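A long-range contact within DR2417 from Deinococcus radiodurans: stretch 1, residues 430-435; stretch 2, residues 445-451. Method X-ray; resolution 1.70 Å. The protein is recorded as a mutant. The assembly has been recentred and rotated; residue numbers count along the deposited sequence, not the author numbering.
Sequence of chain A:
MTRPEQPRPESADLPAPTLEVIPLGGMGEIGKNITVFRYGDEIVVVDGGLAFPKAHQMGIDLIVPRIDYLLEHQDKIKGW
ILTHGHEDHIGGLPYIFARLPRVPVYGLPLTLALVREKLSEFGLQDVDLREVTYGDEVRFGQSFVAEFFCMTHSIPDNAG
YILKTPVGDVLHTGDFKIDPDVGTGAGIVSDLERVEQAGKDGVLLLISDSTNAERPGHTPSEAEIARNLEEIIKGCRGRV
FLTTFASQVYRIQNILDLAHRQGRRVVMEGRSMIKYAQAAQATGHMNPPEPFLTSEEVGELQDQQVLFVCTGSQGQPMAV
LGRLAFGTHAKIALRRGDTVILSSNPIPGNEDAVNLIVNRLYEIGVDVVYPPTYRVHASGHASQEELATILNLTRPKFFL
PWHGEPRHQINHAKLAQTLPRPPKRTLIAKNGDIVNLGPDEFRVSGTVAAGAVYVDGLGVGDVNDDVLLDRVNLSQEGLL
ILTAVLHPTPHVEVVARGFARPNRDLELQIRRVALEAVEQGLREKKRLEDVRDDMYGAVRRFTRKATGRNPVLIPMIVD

Stretch 1 430-435: KNGDIV
Stretch 2 445-451: SGTVAAG

The contact between residues 430-435 and 445-451 is a short antiparallel β-pairing, led into by a type II turn and held by three backbone hydrogen bonds, with a small apolar patch around Ile 434. Strand 433-435 and strand 445-447 run at 154° to each other, their axes approaching to 4.7 Å, and the two stretches together bury 392 Å².

The turn spans Lys 430 to Asp 433. Asn 431 (phi/psi -55/139) and Gly 432 (89/-12) occupy its central positions, and Asp 433 N closes it by donating to Lys 430 O at 3.1 Å. The Asp 433 side chain, with chi1 m (-79°) and chi2 -9°, adds a second link, as its OD2 accepts from Lys 430 N at 2.8 Å. Lys 430 itself does not touch the other stretch.

From Gly 432 onward the backbones come into register: the CA atoms of Gly 432 and Val 448 lie 4.8 Å apart, those of Asp 433 and Thr 447 4.6 Å, and those of Ile 434 and Gly 446 5.3 Å. Val 448 N donates to Gly 432 O at 2.8 Å (155° at the hydrogen), and the same carbonyl oxygen lies 3.2 Å from Thr 447 CA in a CA-H...O contact. Ile 434 N then donates to Gly 446 O at 2.9 Å (165°), while Ile 434 O accepts from Ser 445 N, also at 2.9 Å (160°). Asp 433 and Thr 447 form a non-hydrogen-bonded pair with their side chains on the same face; Asp 433 OD1 comes within 3.9 Å of Thr 447 CG2, Thr 447 having chi1 p (61°).

Ile 434 projects from the other face, with chi1 m (-54°) and chi2 t (164°), and has the largest covered area, 98 Å². Its CD1 packs 3.7 Å from CG1 of Val 448 (chi1 m, -55°), and its CG2 lies 3.6 Å from OG of Ser 445 (chi1 p, 63°). Gly 446, extended at 164/-176, leaves little spare room beside this side chain: an ideal CB there would sit a tight 3.4 Å from Ile 434 CD1.

Glycine is more strictly required at 432. An ideal CB on Gly 432 would be jammed against the carbonyl oxygen of Asn 431 at these backbone angles, and this modelled CB of Gly 432 would lie 2.8 Å from Val 448 O, a clash. Its absence lets Ala 450 (-152/160), whose CB points toward the turn, approach closely: Ala 450 CB is 3.5 Å from Gly 432 CA and 4.2 Å from CB of Asn 431 (chi1 m, -63°).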

# COMPACT_ATOMS: atom_id res chain seq x y z
N LYS A 430 -21.34 -13.64 3.55
CA LYS A 430 -19.97 -14.10 3.32
C LYS A 430 -19.99 -15.08 2.17
O LYS A 430 -21.01 -15.73 1.96
CB LYS A 430 -19.40 -14.79 4.56
CG LYS A 430 -19.34 -13.91 5.80
CD LYS A 430 -18.72 -14.70 6.95
CE LYS A 430 -19.22 -14.21 8.30
NZ LYS A 430 -20.63 -14.62 8.56
N ASN A 431 -18.89 -15.20 1.44
CA ASN A 431 -18.79 -16.27 0.43
C ASN A 431 -19.05 -17.62 1.07
O ASN A 431 -18.56 -17.90 2.17
CB ASN A 431 -17.42 -16.27 -0.24
CG ASN A 431 -17.14 -15.02 -0.99
OD1 ASN A 431 -18.06 -14.35 -1.47
ND2 ASN A 431 -15.87 -14.68 -1.12
N GLY A 432 -19.80 -18.47 0.38
CA GLY A 432 -20.18 -19.78 0.89
C GLY A 432 -21.47 -19.80 1.69
O GLY A 432 -22.01 -20.86 1.96
N ASP A 433 -21.98 -18.63 2.06
CA ASP A 433 -23.25 -18.59 2.80
C ASP A 433 -24.40 -19.09 1.94
O ASP A 433 -24.49 -18.76 0.75
CB ASP A 433 -23.59 -17.17 3.27
CG ASP A 433 -22.84 -16.75 4.50
OD1 ASP A 433 -22.16 -17.59 5.12
OD2 ASP A 433 -22.96 -15.56 4.86
N ILE A 434 -25.28 -19.89 2.54
CA ILE A 434 -26.55 -20.19 1.90
C ILE A 434 -27.57 -19.20 2.44
O ILE A 434 -27.95 -19.27 3.61
CB ILE A 434 -27.03 -21.64 2.17
CG1 ILE A 434 -25.94 -22.65 1.79
CG2 ILE A 434 -28.30 -21.91 1.41
CD1 ILE A 434 -26.17 -24.02 2.37
N VAL A 435 -27.98 -18.25 1.61
CA VAL A 435 -28.97 -17.29 2.07
C VAL A 435 -30.35 -17.76 1.61
O VAL A 435 -30.63 -17.85 0.41
CB VAL A 435 -28.68 -15.87 1.54
CG1 VAL A 435 -29.71 -14.89 2.08
CG2 VAL A 435 -27.26 -15.44 1.94
N SER A 445 -28.82 -20.14 6.26
CA SER A 445 -29.25 -21.46 6.74
C SER A 445 -28.15 -22.51 6.77
O SER A 445 -28.38 -23.65 7.19
CB SER A 445 -30.40 -21.97 5.88
OG SER A 445 -29.99 -22.17 4.54
N GLY A 446 -26.96 -22.14 6.33
CA GLY A 446 -25.85 -23.08 6.29
C GLY A 446 -24.75 -22.52 5.41
O GLY A 446 -24.87 -21.40 4.93
N THR A 447 -23.69 -23.30 5.21
CA THR A 447 -22.58 -22.85 4.37
C THR A 447 -22.21 -23.96 3.39
O THR A 447 -22.53 -25.13 3.61
CB THR A 447 -21.33 -22.43 5.20
OG1 THR A 447 -20.84 -23.53 5.98
CG2 THR A 447 -21.67 -21.28 6.13
N VAL A 448 -21.57 -23.58 2.29
CA VAL A 448 -21.04 -24.52 1.32
C VAL A 448 -19.56 -24.21 1.13
O VAL A 448 -19.10 -23.15 1.55
CB VAL A 448 -21.77 -24.45 -0.04
CG1 VAL A 448 -23.26 -24.65 0.15
CG2 VAL A 448 -21.49 -23.12 -0.74
N ALA A 449 -18.82 -25.13 0.52
CA ALA A 449 -17.40 -24.89 0.26
C ALA A 449 -17.23 -23.66 -0.62
O ALA A 449 -17.88 -23.52 -1.66
CB ALA A 449 -16.76 -26.10 -0.38
N ALA A 450 -16.35 -22.77 -0.19
CA ALA A 450 -16.07 -21.56 -0.94
C ALA A 450 -14.66 -21.11 -0.63
O ALA A 450 -14.09 -21.52 0.38
CB ALA A 450 -17.06 -20.46 -0.59
N GLY A 451 -14.08 -20.29 -1.49
CA GLY A 451 -12.75 -19.77 -1.23
C GLY A 451 -11.93 -19.45 -2.45
O GLY A 451 -12.48 -19.27 -3.54